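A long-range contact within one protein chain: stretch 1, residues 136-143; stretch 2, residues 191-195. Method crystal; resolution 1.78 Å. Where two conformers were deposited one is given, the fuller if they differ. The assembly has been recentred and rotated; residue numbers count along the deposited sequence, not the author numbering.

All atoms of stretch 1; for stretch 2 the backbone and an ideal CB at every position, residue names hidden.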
# COMPACT_ATOMS: atom_id res chain seq x y z
N SER A 136 -10.90 -8.31 0.56
CA SER A 136 -11.16 -9.74 0.36
C SER A 136 -11.32 -10.46 1.69
O SER A 136 -12.17 -11.33 1.84
CB SER A 136 -10.02 -10.38 -0.44
OG SER A 136 -9.96 -9.88 -1.75
N MET A 137 -10.48 -10.09 2.65
CA MET A 137 -10.49 -10.72 3.97
C MET A 137 -11.82 -10.51 4.67
O MET A 137 -12.36 -11.42 5.29
CB MET A 137 -9.34 -10.16 4.82
CG MET A 137 -7.98 -10.61 4.33
SD MET A 137 -6.66 -9.77 5.23
CE MET A 137 -6.84 -10.53 6.85
N VAL A 138 -12.36 -9.30 4.57
CA VAL A 138 -13.67 -9.04 5.19
C VAL A 138 -14.76 -9.87 4.51
O VAL A 138 -15.59 -10.48 5.18
CB VAL A 138 -14.02 -7.55 5.15
CG1 VAL A 138 -15.45 -7.34 5.66
CG2 VAL A 138 -13.04 -6.74 6.01
N LYS A 139 -14.75 -9.89 3.18
CA LYS A 139 -15.75 -10.67 2.43
C LYS A 139 -15.71 -12.15 2.79
O LYS A 139 -16.75 -12.80 2.86
CB LYS A 139 -15.54 -10.52 0.91
CG LYS A 139 -15.90 -9.16 0.35
CD LYS A 139 -15.83 -9.16 -1.17
CE LYS A 139 -16.12 -7.78 -1.76
NZ LYS A 139 -15.94 -7.77 -3.24
N GLU A 140 -14.50 -12.66 3.01
CA GLU A 140 -14.32 -14.08 3.32
C GLU A 140 -14.59 -14.44 4.77
O GLU A 140 -15.23 -15.45 5.06
CB GLU A 140 -12.89 -14.52 3.01
CG GLU A 140 -12.50 -14.57 1.56
CD GLU A 140 -11.20 -15.33 1.38
OE1 GLU A 140 -11.10 -16.45 1.92
OE2 GLU A 140 -10.28 -14.79 0.74
N GLN A 141 -14.08 -13.63 5.68
CA GLN A 141 -14.09 -13.99 7.10
C GLN A 141 -15.25 -13.36 7.84
O GLN A 141 -15.65 -13.83 8.90
CB GLN A 141 -12.75 -13.63 7.75
CG GLN A 141 -11.54 -14.28 7.08
CD GLN A 141 -10.25 -14.06 7.85
OE1 GLN A 141 -10.23 -14.06 9.08
NE2 GLN A 141 -9.16 -13.84 7.12
N LEU A 142 -15.81 -12.29 7.28
CA LEU A 142 -16.98 -11.66 7.89
C LEU A 142 -18.12 -11.43 6.89
O LEU A 142 -18.54 -10.30 6.70
CB LEU A 142 -16.59 -10.33 8.54
CG LEU A 142 -15.51 -10.39 9.61
CD1 LEU A 142 -15.05 -8.99 9.97
CD2 LEU A 142 -16.02 -11.13 10.85
N PRO A 143 -18.61 -12.51 6.24
CA PRO A 143 -19.64 -12.38 5.20
C PRO A 143 -20.95 -11.76 5.68
O PRO A 143 -21.73 -11.30 4.85
CB PRO A 143 -19.87 -13.83 4.76
CG PRO A 143 -19.41 -14.65 5.91
CD PRO A 143 -18.22 -13.92 6.42
N UNK A 191 -8.17 -8.46 15.23
CA UNK A 191 -7.73 -8.55 13.84
C UNK A 191 -8.19 -9.85 13.18
O UNK A 191 -8.42 -10.86 13.85
CB UNK A 191 -6.21 -8.44 13.76
N UNK A 192 -8.33 -9.82 11.86
CA UNK A 192 -8.75 -10.99 11.11
C UNK A 192 -7.61 -12.00 11.00
O UNK A 192 -6.45 -11.65 11.20
CB UNK A 192 -9.24 -10.58 9.72
N UNK A 193 -7.94 -13.24 10.68
CA UNK A 193 -6.93 -14.26 10.42
C UNK A 193 -6.25 -13.92 9.10
O UNK A 193 -6.92 -13.73 8.10
CB UNK A 193 -7.54 -15.66 10.38
N UNK A 194 -4.92 -13.83 9.09
CA UNK A 194 -4.24 -13.38 7.86
C UNK A 194 -3.47 -14.44 7.05
O UNK A 194 -2.82 -15.33 7.61
CB UNK A 194 -3.25 -12.27 8.24
N UNK A 195 -3.57 -14.30 5.73
CA UNK A 195 -2.94 -15.19 4.75
C UNK A 195 -1.44 -15.28 5.01
O UNK A 195 -0.70 -14.32 4.78
CB UNK A 195 -3.20 -14.70 3.32

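Stretch 2 is an extended segment without regular secondary structure, and it passes the C-terminal end of the helix that carries Met 137, Val 138 and Gln 141. The nearest CA atoms across the contact, those of Gln 141 and position 192, lie 7.3 Å apart, close enough for side chains of the helix to reach the backbone of the segment.

Position 191 has an extended backbone (phi/psi -141/154), and its CA-to-CB bond points away from stretch 1. No atom of stretch 1 lies within 5.5 Å of the ideal CB, so this contact sets little constraint and many residues, polar or apolar, would suit. The deposited residue is Ser 191, with chi1 in the p well; its nearest approach to stretch 1 is 7.2 Å, from Ser 191 CB to Met 137 CE.

Position 192 is the one most clearly shaped by stretch 1. Its CA-to-CB bond points toward the helix, and its ideal CB lies 3.7 Å from Met 137 CE and 3.7 Å from Gln 141 OE1. Ahead of it, Met 137, Val 138 and Leu 142 offer a largely apolar surface, with no charged group at hand to pair with an ionic side chain. A medium-sized aliphatic residue would be suitable, with leucine, isoleucine and methionine all plausible. The residue is Leu 192, in the m, t rotamer, and it loses more area to the contact than any other residue of either stretch. Its CD1 lies 4.2 Å from Val 138 CG2 and also packs against the helix backbone, 3.7 Å from Met 137 O. Its CD2 meets Leu 142 CD1 at 3.9 Å, so the forked end of the side chain touches both the last helical turn and the residue that follows it.

At position 193 the backbone supplies the polar link. The amide of Gln 141 presents both a donor and an acceptor: the backbone N of 193 donates to Gln 141 OE1 at 2.9 Å, and Gln 141 NE2 donates to the backbone O of 193 at a very short 2.4 Å. Because both bonds use main-chain atoms, they do not select a particular side chain. The CA-to-CB bond points sideways, with the ideal CB 3.4 Å from Gln 141 OE1, and a long polar or charged residue could extend past the glutamine. Lys 193 does so: its CB remains 3.3 Å from Gln 141 OE1, while the end of the chain leads away from stretch 1.

Position 194 also directs its CB sideways, 4.2 Å from Met 137 CE when ideally placed. An apolar side chain could use that methyl group, although a polar one with an aliphatic stem would fit too. Met 194 is found, and its CB approaches Met 137 CE to 4.0 Å.

Position 195 has nothing of stretch 1 within 5.5 Å of its ideal CB, leaving the choice wide. Lys 195 is poorly ordered and touches a crystal neighbour.

Stretch 2 191-195: SLKMK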
# COMPACT_ATOMS: atom_id res chain seq x y z
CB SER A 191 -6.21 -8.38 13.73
OG SER A 191 -5.53 -9.40 14.43
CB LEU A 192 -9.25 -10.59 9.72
CG LEU A 192 -10.62 -9.90 9.77
CD1 LEU A 192 -11.18 -9.68 8.39
CD2 LEU A 192 -11.58 -10.74 10.58
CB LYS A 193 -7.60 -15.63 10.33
CG LYS A 193 -6.67 -16.75 9.89
CD LYS A 193 -7.41 -18.07 9.70
CE LYS A 193 -7.60 -18.80 11.02
NZ LYS A 193 -7.97 -20.22 10.78
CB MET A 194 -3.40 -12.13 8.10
CG MET A 194 -2.21 -12.29 9.03
SD MET A 194 -1.18 -10.81 8.94
CE MET A 194 -1.27 -10.46 7.19
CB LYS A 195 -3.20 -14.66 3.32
CG LYS A 195 -3.46 -15.74 2.25
CD LYS A 195 -3.82 -15.12 0.89
CE LYS A 195 -4.16 -16.19 -0.16
NZ LYS A 195 -4.26 -15.64 -1.55
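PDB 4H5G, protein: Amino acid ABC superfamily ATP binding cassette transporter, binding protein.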